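Local coordinates for protein mannan endo-1,6-alpha-mannosidase (Chaetomium thermophilum, PDB 6RY0) that probably acts on alpha-1,6-mannosidic linkages as a family 76 glycoside hydrolase or transglycosidase, moving GPI-anchored glycoproteins into the fungal cell wall, at residues D128-E142 and A198-Y212. Numbering follows the deposited sequence. Where two conformers were deposited one is given.
Sequences DDQGFWGMSAMLAAE and ANACFFDLGARLARY
Arg208 reaches across from helix 196-213 to grip Glu142, near the C-terminal end of helix 127-142, side-on with two nitrogens. Arg208 NE gives a nearly straight bond to the syn lone pair of Glu142 OE2 at 2.9 Å, and Arg208 NH2 meets Glu142 OE1 at 2.8 Å from the syn side but out of the carboxylate plane, the two flat groups being turned 30° apart. A bend at chi3 (71°) swings the guanidinium aside so that Arg208 NH1 also bonds Asp204 OD2, one turn back on its own helix, at 2.8 Å; Asp204 OD1 in turn is held by His269 of helix 261-278. A water donates to both Glu142 OE2 and the backbone O of Arg208, tying the carboxylate to the opposite helix a second time.

Met138 runs antiparallel past the arginine, its CB over one guanidinium face and Met138 CG 3.6 Å from Arg208 NE. Bends at chi2 and chi3 carry Met138 SD to within 3.6 Å of Leu209 CD2, and its methyl to Tyr212 CB. Met135, in the conformer given, crosses Arg208 at about a right angle and drops between Cys201, Asp204, Leu205 and Arg208; its sulfur lies against Cys201 SG, which also sits obliquely by the Phe132 ring.

The helices run roughly parallel, 26° apart, and interlock knobs-into-holes within the (alpha/alpha)6-barrel fold known for family 76. They close in toward their N-terminal ends, where Gly131 CA faces Cys201 CB and Leu205, in the conformer given, packs against Gly134. Three arginine nitrogens are thus paired with two carboxylates in a buried interface, a charge pairing that probably favours the ionised forms, with Asp204 sharing its second oxygen with His269, and fixes the guanidinium's rotation while the methionines fill the apolar side.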
loop_
_atom_site.group_PDB
_atom_site.type_symbol
_atom_site.label_atom_id
_atom_site.label_comp_id
_atom_site.label_asym_id
_atom_site.label_seq_id
_atom_site.Cartn_x
_atom_site.Cartn_y
_atom_site.Cartn_z
ATOM N N ASP A 128 1.215 4.668 9.539
ATOM C CA ASP A 128 1.334 3.825 8.351
ATOM C C ASP A 128 0.460 2.566 8.446
ATOM O O ASP A 128 -0.186 2.189 7.479
ATOM C CB ASP A 128 2.809 3.440 8.085
ATOM C CG ASP A 128 3.556 2.822 9.284
ATOM O OD1 ASP A 128 3.159 3.012 10.445
ATOM O OD2 ASP A 128 4.548 2.103 9.057
ATOM N N ASP A 129 0.444 1.912 9.602
ATOM C CA ASP A 129 -0.364 0.715 9.739
ATOM C C ASP A 129 -1.833 1.034 9.498
ATOM O O ASP A 129 -2.525 0.370 8.721
ATOM C CB ASP A 129 -0.205 0.079 11.119
ATOM C CG ASP A 129 1.209 -0.167 11.488
ATOM O OD1 ASP A 129 1.825 0.702 12.076
ATOM O OD2 ASP A 129 1.739 -1.218 11.177
ATOM N N GLN A 130 -2.319 2.055 10.192
ATOM C CA GLN A 130 -3.696 2.510 10.024
ATOM C C GLN A 130 -3.925 2.970 8.579
ATOM O O GLN A 130 -4.966 2.666 7.973
ATOM C CB GLN A 130 -3.966 3.666 10.998
ATOM C CG GLN A 130 -5.393 4.136 10.966
ATOM C CD GLN A 130 -5.612 5.510 11.558
ATOM O OE1 GLN A 130 -4.675 6.312 11.655
ATOM N NE2 GLN A 130 -6.855 5.809 11.919
ATOM N N GLY A 131 -2.950 3.673 8.028
ATOM C CA GLY A 131 -3.038 4.165 6.678
ATOM C C GLY A 131 -3.211 3.084 5.658
ATOM O O GLY A 131 -4.006 3.267 4.736
ATOM N N PHE A 132 -2.488 1.974 5.790
ATOM C CA PHE A 132 -2.638 0.898 4.803
ATOM C C PHE A 132 -4.045 0.320 4.803
ATOM O O PHE A 132 -4.576 -0.003 3.742
ATOM C CB PHE A 132 -1.586 -0.180 4.995
ATOM C CG PHE A 132 -0.366 0.050 4.193
ATOM C CD1 PHE A 132 -0.271 -0.435 2.916
ATOM C CD2 PHE A 132 0.699 0.788 4.698
ATOM C CE1 PHE A 132 0.866 -0.187 2.131
ATOM C CE2 PHE A 132 1.807 1.043 3.907
ATOM C CZ PHE A 132 1.855 0.543 2.625
ATOM N N TRP A 133 -4.668 0.176 5.977
ATOM C CA TRP A 133 -6.064 -0.253 6.024
ATOM C C TRP A 133 -6.965 0.781 5.383
ATOM O O TRP A 133 -7.868 0.439 4.626
ATOM C CB TRP A 133 -6.493 -0.536 7.467
ATOM C CG TRP A 133 -5.969 -1.826 8.014
ATOM C CD1 TRP A 133 -4.885 -2.022 8.788
ATOM C CD2 TRP A 133 -6.556 -3.121 7.807
ATOM N NE1 TRP A 133 -4.753 -3.372 9.084
ATOM C CE2 TRP A 133 -5.787 -4.058 8.509
ATOM C CE3 TRP A 133 -7.658 -3.567 7.085
ATOM C CZ2 TRP A 133 -6.096 -5.426 8.507
ATOM C CZ3 TRP A 133 -7.969 -4.918 7.091
ATOM C CH2 TRP A 133 -7.194 -5.826 7.799
ATOM N N GLY A 134 -6.754 2.063 5.674
ATOM C CA GLY A 134 -7.520 3.111 5.029
ATOM C C GLY A 134 -7.382 3.098 3.525
ATOM O O GLY A 134 -8.369 3.318 2.808
ATOM N N MET A 135 -6.166 2.852 3.036
ATOM C CA MET A 135 -5.929 2.765 1.599
ATOM C C MET A 135 -6.655 1.586 0.966
ATOM O O MET A 135 -7.138 1.702 -0.156
ATOM C CB MET A 135 -4.424 2.716 1.353
ATOM C CG MET A 135 -3.772 4.070 1.599
ATOM S SD MET A 135 -2.007 3.959 1.976
ATOM C CE MET A 135 -1.457 3.159 0.491
ATOM N N SER A 136 -6.724 0.450 1.667
ATOM C CA SER A 136 -7.502 -0.665 1.140
ATOM C C SER A 136 -8.995 -0.334 1.075
ATOM O O SER A 136 -9.655 -0.727 0.117
ATOM C CB SER A 136 -7.249 -1.904 1.980
ATOM O OG SER A 136 -5.932 -2.351 1.741
ATOM N N ALA A 137 -9.519 0.405 2.050
ATOM C CA ALA A 137 -10.905 0.832 1.985
ATOM C C ALA A 137 -11.122 1.831 0.829
ATOM O O ALA A 137 -12.117 1.751 0.102
ATOM C CB ALA A 137 -11.329 1.457 3.314
ATOM N N MET A 138 -10.182 2.759 0.660
ATOM C CA MET A 138 -10.246 3.702 -0.458
ATOM C C MET A 138 -10.273 2.959 -1.787
ATOM O O MET A 138 -11.052 3.277 -2.683
ATOM C CB MET A 138 -9.058 4.655 -0.388
ATOM C CG MET A 138 -9.096 5.813 -1.346
ATOM S SD MET A 138 -10.368 7.028 -1.014
ATOM C CE MET A 138 -11.521 6.768 -2.361
ATOM N N LEU A 139 -9.420 1.938 -1.902
ATOM C CA LEU A 139 -9.331 1.121 -3.118
ATOM C C LEU A 139 -10.659 0.390 -3.353
ATOM O O LEU A 139 -11.112 0.284 -4.488
ATOM C CB LEU A 139 -8.187 0.105 -2.960
ATOM C CG LEU A 139 -7.900 -0.696 -4.217
ATOM C CD1 LEU A 139 -7.386 0.189 -5.364
ATOM C CD2 LEU A 139 -6.879 -1.776 -3.898
ATOM N N ALA A 140 -11.282 -0.116 -2.292
ATOM C CA ALA A 140 -12.577 -0.765 -2.438
ATOM C C ALA A 140 -13.611 0.202 -3.003
ATOM O O ALA A 140 -14.385 -0.154 -3.880
ATOM C CB ALA A 140 -12.998 -1.358 -1.098
ATOM N N ALA A 141 -13.617 1.456 -2.537
ATOM C CA ALA A 141 -14.538 2.458 -3.104
ATOM C C ALA A 141 -14.194 2.737 -4.579
ATOM O O ALA A 141 -15.070 2.772 -5.444
ATOM C CB ALA A 141 -14.527 3.741 -2.280
ATOM N N GLU A 142 -12.910 2.938 -4.872
ATOM C CA GLU A 142 -12.480 3.213 -6.245
ATOM C C GLU A 142 -12.790 2.096 -7.207
ATOM O O GLU A 142 -13.043 2.331 -8.396
ATOM C CB GLU A 142 -10.955 3.457 -6.257
ATOM C CG GLU A 142 -10.537 4.761 -5.606
ATOM C CD GLU A 142 -9.070 4.812 -5.227
ATOM O OE1 GLU A 142 -8.392 3.759 -5.263
ATOM O OE2 GLU A 142 -8.591 5.920 -4.846
ATOM N N ALA A 198 4.486 7.240 6.932
ATOM C CA ALA A 198 3.283 7.736 7.591
ATOM C C ALA A 198 2.686 8.904 6.809
ATOM O O ALA A 198 1.479 9.008 6.582
ATOM C CB ALA A 198 3.629 8.206 9.024
ATOM N N ASN A 199 3.568 9.819 6.428
ATOM C CA ASN A 199 3.155 11.009 5.706
ATOM C C ASN A 199 2.683 10.682 4.296
ATOM O O ASN A 199 1.736 11.286 3.809
ATOM C CB ASN A 199 4.309 12.021 5.755
ATOM C CG ASN A 199 4.409 12.613 7.123
ATOM O OD1 ASN A 199 3.596 13.488 7.467
ATOM N ND2 ASN A 199 5.333 12.121 7.949
ATOM N N ALA A 200 3.344 9.727 3.636
ATOM C CA ALA A 200 2.949 9.291 2.303
ATOM C C ALA A 200 1.561 8.655 2.312
ATOM O O ALA A 200 0.799 8.872 1.386
ATOM C CB ALA A 200 3.990 8.336 1.746
ATOM N N CYS A 201 1.257 7.859 3.330
ATOM C CA CYS A 201 -0.081 7.268 3.417
ATOM C C CYS A 201 -1.131 8.366 3.558
ATOM O O CYS A 201 -2.183 8.324 2.907
ATOM C CB CYS A 201 -0.176 6.304 4.607
ATOM S SG CYS A 201 0.753 4.762 4.447
ATOM N N PHE A 202 -0.882 9.329 4.433
ATOM C CA PHE A 202 -1.838 10.417 4.634
ATOM C C PHE A 202 -2.005 11.266 3.375
ATOM O O PHE A 202 -3.111 11.636 2.992
ATOM C CB PHE A 202 -1.409 11.214 5.869
ATOM C CG PHE A 202 -2.284 12.392 6.201
ATOM C CD1 PHE A 202 -3.644 12.266 6.388
ATOM C CD2 PHE A 202 -1.733 13.641 6.370
ATOM C CE1 PHE A 202 -4.433 13.346 6.739
ATOM C CE2 PHE A 202 -2.534 14.720 6.722
ATOM C CZ PHE A 202 -3.865 14.589 6.880
ATOM N N PHE A 203 -0.877 11.550 2.698
ATOM C CA PHE A 203 -0.873 12.249 1.432
ATOM C C PHE A 203 -1.708 11.503 0.395
ATOM O O PHE A 203 -2.564 12.075 -0.269
ATOM C CB PHE A 203 0.571 12.394 0.955
ATOM C CG PHE A 203 0.698 12.820 -0.482
ATOM C CD1 PHE A 203 0.220 14.052 -0.906
ATOM C CD2 PHE A 203 1.282 11.996 -1.425
ATOM C CE1 PHE A 203 0.293 14.429 -2.227
ATOM C CE2 PHE A 203 1.385 12.364 -2.757
ATOM C CZ PHE A 203 0.880 13.580 -3.154
ATOM N N ASP A 204 -1.398 10.214 0.217
ATOM C CA ASP A 204 -2.084 9.425 -0.795
ATOM C C ASP A 204 -3.582 9.362 -0.525
ATOM O O ASP A 204 -4.393 9.504 -1.431
ATOM C CB ASP A 204 -1.473 7.995 -0.781
ATOM C CG ASP A 204 -1.979 7.139 -1.906
ATOM O OD1 ASP A 204 -1.652 7.503 -3.074
ATOM O OD2 ASP A 204 -2.632 6.102 -1.634
ATOM N N LEU A 205 -3.972 9.143 0.731
ATOM C CA LEU A 205 -5.398 9.136 1.088
ATOM C C LEU A 205 -6.050 10.450 0.783
ATOM O O LEU A 205 -7.177 10.490 0.280
ATOM C CB LEU A 205 -5.622 8.842 2.576
ATOM C CG LEU A 205 -5.501 7.367 2.912
ATOM C CD1 LEU A 205 -5.489 7.141 4.401
ATOM C CD2 LEU A 205 -6.613 6.527 2.282
ATOM N N GLY A 206 -5.390 11.552 1.128
ATOM C CA GLY A 206 -5.960 12.861 0.836
ATOM C C GLY A 206 -6.164 13.096 -0.649
ATOM O O GLY A 206 -7.212 13.571 -1.088
ATOM N N ALA A 207 -5.164 12.742 -1.441
ATOM C CA ALA A 207 -5.251 12.938 -2.889
ATOM C C ALA A 207 -6.396 12.106 -3.479
ATOM O O ALA A 207 -7.142 12.554 -4.342
ATOM C CB ALA A 207 -3.937 12.582 -3.513
ATOM N N ARG A 208 -6.507 10.875 -3.014
ATOM C CA ARG A 208 -7.529 9.960 -3.512
ATOM C C ARG A 208 -8.916 10.356 -3.042
ATOM O O ARG A 208 -9.893 10.275 -3.805
ATOM C CB ARG A 208 -7.194 8.523 -3.099
ATOM C CG ARG A 208 -5.938 8.046 -3.804
ATOM C CD ARG A 208 -5.337 6.815 -3.191
ATOM N NE ARG A 208 -6.132 5.633 -3.433
ATOM C CZ ARG A 208 -5.812 4.441 -2.947
ATOM N NH1 ARG A 208 -4.734 4.266 -2.169
ATOM N NH2 ARG A 208 -6.577 3.395 -3.227
ATOM N N LEU A 209 -9.040 10.815 -1.806
ATOM C CA LEU A 209 -10.334 11.303 -1.328
ATOM C C LEU A 209 -10.748 12.540 -2.082
ATOM O O LEU A 209 -11.935 12.715 -2.383
ATOM C CB LEU A 209 -10.305 11.512 0.190
ATOM C CG LEU A 209 -10.378 10.215 0.991
ATOM C CD1 LEU A 209 -9.920 10.430 2.443
ATOM C CD2 LEU A 209 -11.789 9.627 0.952
ATOM N N ALA A 210 -9.802 13.417 -2.385
ATOM C CA ALA A 210 -10.118 14.588 -3.215
ATOM C C ALA A 210 -10.692 14.172 -4.558
ATOM O O ALA A 210 -11.728 14.665 -4.987
ATOM C CB ALA A 210 -8.886 15.442 -3.431
ATOM N N ARG A 211 -10.009 13.253 -5.238
ATOM C CA ARG A 211 -10.488 12.863 -6.557
ATOM C C ARG A 211 -11.879 12.208 -6.474
ATOM O O ARG A 211 -12.741 12.437 -7.320
ATOM C CB ARG A 211 -9.497 11.945 -7.267
ATOM C CG ARG A 211 -9.906 11.674 -8.708
ATOM C CD ARG A 211 -8.965 10.749 -9.420
ATOM N NE ARG A 211 -9.330 10.544 -10.814
ATOM C CZ ARG A 211 -10.034 9.517 -11.281
ATOM N NH1 ARG A 211 -10.523 8.594 -10.483
ATOM N NH2 ARG A 211 -10.221 9.391 -12.600
ATOM N N TYR A 212 -12.067 11.350 -5.488
ATOM C CA TYR A 212 -13.316 10.607 -5.431
ATOM C C TYR A 212 -14.483 11.533 -5.090
ATOM O O TYR A 212 -15.541 11.480 -5.704
ATOM C CB TYR A 212 -13.220 9.479 -4.396
ATOM C CG TYR A 212 -14.409 8.543 -4.413
ATOM C CD1 TYR A 212 -15.601 8.867 -3.793
ATOM C CD2 TYR A 212 -14.339 7.325 -5.078
ATOM C CE1 TYR A 212 -16.700 8.035 -3.855
ATOM C CE2 TYR A 212 -15.445 6.463 -5.131
ATOM C CZ TYR A 212 -16.625 6.835 -4.519
ATOM O OH TYR A 212 -17.723 6.003 -4.576
HETATM O O HOH W 1 -9.808 8.216 -5.640
#